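PDB 7A0Q: CrtC domain-containing protein, which probably catalyses the hydration of the bean phytoalexin kievitone, a step by which the fungus would detoxify a plant defence compound. Local coordinates for residues L187-G191 against E192-I196. Numbering follows the deposited sequence.
Sequences LTVHG and EKLAI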
loop_
_atom_site.group_PDB
_atom_site.type_symbol
_atom_site.label_atom_id
_atom_site.label_comp_id
_atom_site.label_asym_id
_atom_site.label_seq_id
_atom_site.Cartn_x
_atom_site.Cartn_y
_atom_site.Cartn_z
ATOM N N LEU A 187 14.517 -9.562 -7.478
ATOM C CA LEU A 187 13.904 -10.466 -6.519
ATOM C C LEU A 187 14.414 -11.861 -6.832
ATOM O O LEU A 187 14.657 -12.198 -7.995
ATOM C CB LEU A 187 12.368 -10.422 -6.556
ATOM C CG LEU A 187 11.592 -11.044 -7.717
ATOM C CD1 LEU A 187 10.176 -11.370 -7.289
ATOM C CD2 LEU A 187 11.575 -10.096 -8.905
ATOM N N THR A 188 14.617 -12.652 -5.795
ATOM C CA THR A 188 15.194 -13.979 -5.950
ATOM C C THR A 188 14.081 -15.002 -5.783
ATOM O O THR A 188 13.413 -15.034 -4.741
ATOM C CB THR A 188 16.312 -14.212 -4.938
ATOM O OG1 THR A 188 17.362 -13.267 -5.169
ATOM C CG2 THR A 188 16.877 -15.619 -5.095
ATOM N N VAL A 189 13.867 -15.824 -6.809
ATOM C CA VAL A 189 12.806 -16.828 -6.800
ATOM C C VAL A 189 13.421 -18.171 -7.163
ATOM O O VAL A 189 13.999 -18.322 -8.246
ATOM C CB VAL A 189 11.658 -16.474 -7.762
ATOM C CG1 VAL A 189 10.838 -15.324 -7.202
ATOM C CG2 VAL A 189 12.187 -16.115 -9.125
ATOM N N HIS A 190 13.309 -19.139 -6.250
ATOM C CA HIS A 190 13.822 -20.493 -6.465
ATOM C C HIS A 190 15.305 -20.463 -6.836
ATOM O O HIS A 190 15.744 -21.073 -7.813
ATOM C CB HIS A 190 12.991 -21.222 -7.519
ATOM C CG HIS A 190 11.533 -21.281 -7.189
ATOM N ND1 HIS A 190 10.546 -21.003 -8.111
ATOM C CD2 HIS A 190 10.896 -21.569 -6.029
ATOM C CE1 HIS A 190 9.364 -21.125 -7.534
ATOM N NE2 HIS A 190 9.548 -21.467 -6.271
ATOM N N GLY A 191 16.078 -19.724 -6.040
ATOM C CA GLY A 191 17.501 -19.594 -6.249
ATOM C C GLY A 191 17.918 -18.678 -7.379
ATOM O O GLY A 191 19.096 -18.300 -7.443
ATOM N N GLU A 192 17.004 -18.306 -8.276
ATOM C CA GLU A 192 17.345 -17.474 -9.420
ATOM C C GLU A 192 17.056 -16.014 -9.095
ATOM O O GLU A 192 15.926 -15.662 -8.733
ATOM C CB GLU A 192 16.581 -17.907 -10.670
ATOM C CG GLU A 192 16.936 -17.090 -11.902
ATOM C CD GLU A 192 16.671 -17.836 -13.199
ATOM O OE1 GLU A 192 16.543 -17.177 -14.260
ATOM O OE2 GLU A 192 16.604 -19.083 -13.155
ATOM N N LYS A 193 18.082 -15.179 -9.224
ATOM C CA LYS A 193 17.962 -13.739 -9.029
ATOM C C LYS A 193 17.472 -13.113 -10.329
ATOM O O LYS A 193 18.192 -13.108 -11.333
ATOM C CB LYS A 193 19.315 -13.178 -8.603
ATOM C CG LYS A 193 19.358 -11.701 -8.281
ATOM C CD LYS A 193 20.566 -11.446 -7.386
ATOM C CE LYS A 193 20.971 -10.000 -7.358
ATOM N NZ LYS A 193 22.162 -9.805 -6.483
ATOM N N LEU A 194 16.244 -12.600 -10.324
ATOM C CA LEU A 194 15.652 -11.981 -11.503
ATOM C C LEU A 194 15.769 -10.468 -11.418
ATOM O O LEU A 194 15.528 -9.880 -10.361
ATOM C CB LEU A 194 14.178 -12.359 -11.644
ATOM C CG LEU A 194 13.823 -13.838 -11.624
ATOM C CD1 LEU A 194 12.340 -13.994 -11.869
ATOM C CD2 LEU A 194 14.623 -14.560 -12.687
ATOM N N ALA A 195 16.108 -9.843 -12.540
ATOM C CA ALA A 195 16.261 -8.394 -12.616
ATOM C C ALA A 195 14.939 -7.724 -12.971
ATOM O O ALA A 195 14.209 -8.178 -13.857
ATOM C CB ALA A 195 17.316 -8.012 -13.656
ATOM N N ILE A 196 14.641 -6.633 -12.273
ATOM C CA ILE A 196 13.429 -5.866 -12.526
ATOM C C ILE A 196 13.609 -5.038 -13.791
ATOM O O ILE A 196 14.648 -4.397 -13.986
ATOM C CB ILE A 196 13.109 -4.974 -11.316
ATOM C CG1 ILE A 196 12.747 -5.854 -10.114
ATOM C CG2 ILE A 196 11.976 -3.989 -11.634
ATOM C CD1 ILE A 196 12.602 -5.070 -8.792
#
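Leu194 and Val189 are brought together by their first torsions: Leu194 holds CG anti to its carbonyl carbon (chi1 -53°), while Val189 sets CG1 anti to its own carbonyl carbon (chi1 -73°), which leaves CG2 between the backbone N and the carbonyl carbon. The two side chains meet diagonally across the strand pair at about a right angle, Val189 CG2 against Leu194 CD1 at 3.5 Å, closer than usual for two methyl groups. On the same face Leu187 lies more loosely beside Leu194, with Leu187 CD2 4.4 Å from Leu194 CB, and Tyr73 of strand 72-81 touches all three aliphatic side chains. The segments form the end of a beta hairpin with a two-residue loop in the lipocalin-like N-terminal domain, closed by a type I' turn from Val189 to Glu192 with His190 and Gly191 at its corners; both corners have positive phi. Leu187 and Leu194 exchange two backbone bonds, Leu194 N to Leu187 O at 2.8 Å and Leu187 N to Leu194 O at 3.1 Å. Next to the turn, Val189 N reaches Glu192 O at 2.8 Å. The return bond, Glu192 N to Val189 O at 3.0 Å, arrives from above the carbonyl plane, 59° out of it. Between these pairs Thr188 and Lys193 form a non-hydrogen-bonded pair on the reverse face, where Thr188 OG1 rests 4.0 Å from Lys193 CB and the extended lysine chain leads away. Glu192 O also receives a CA-H contact from Thr188 CA at 3.3 Å. At the exposed turn the His190 ring swings away from segment 192-196, and its NE2 is hydrogen-bonded to Glu99 OE1.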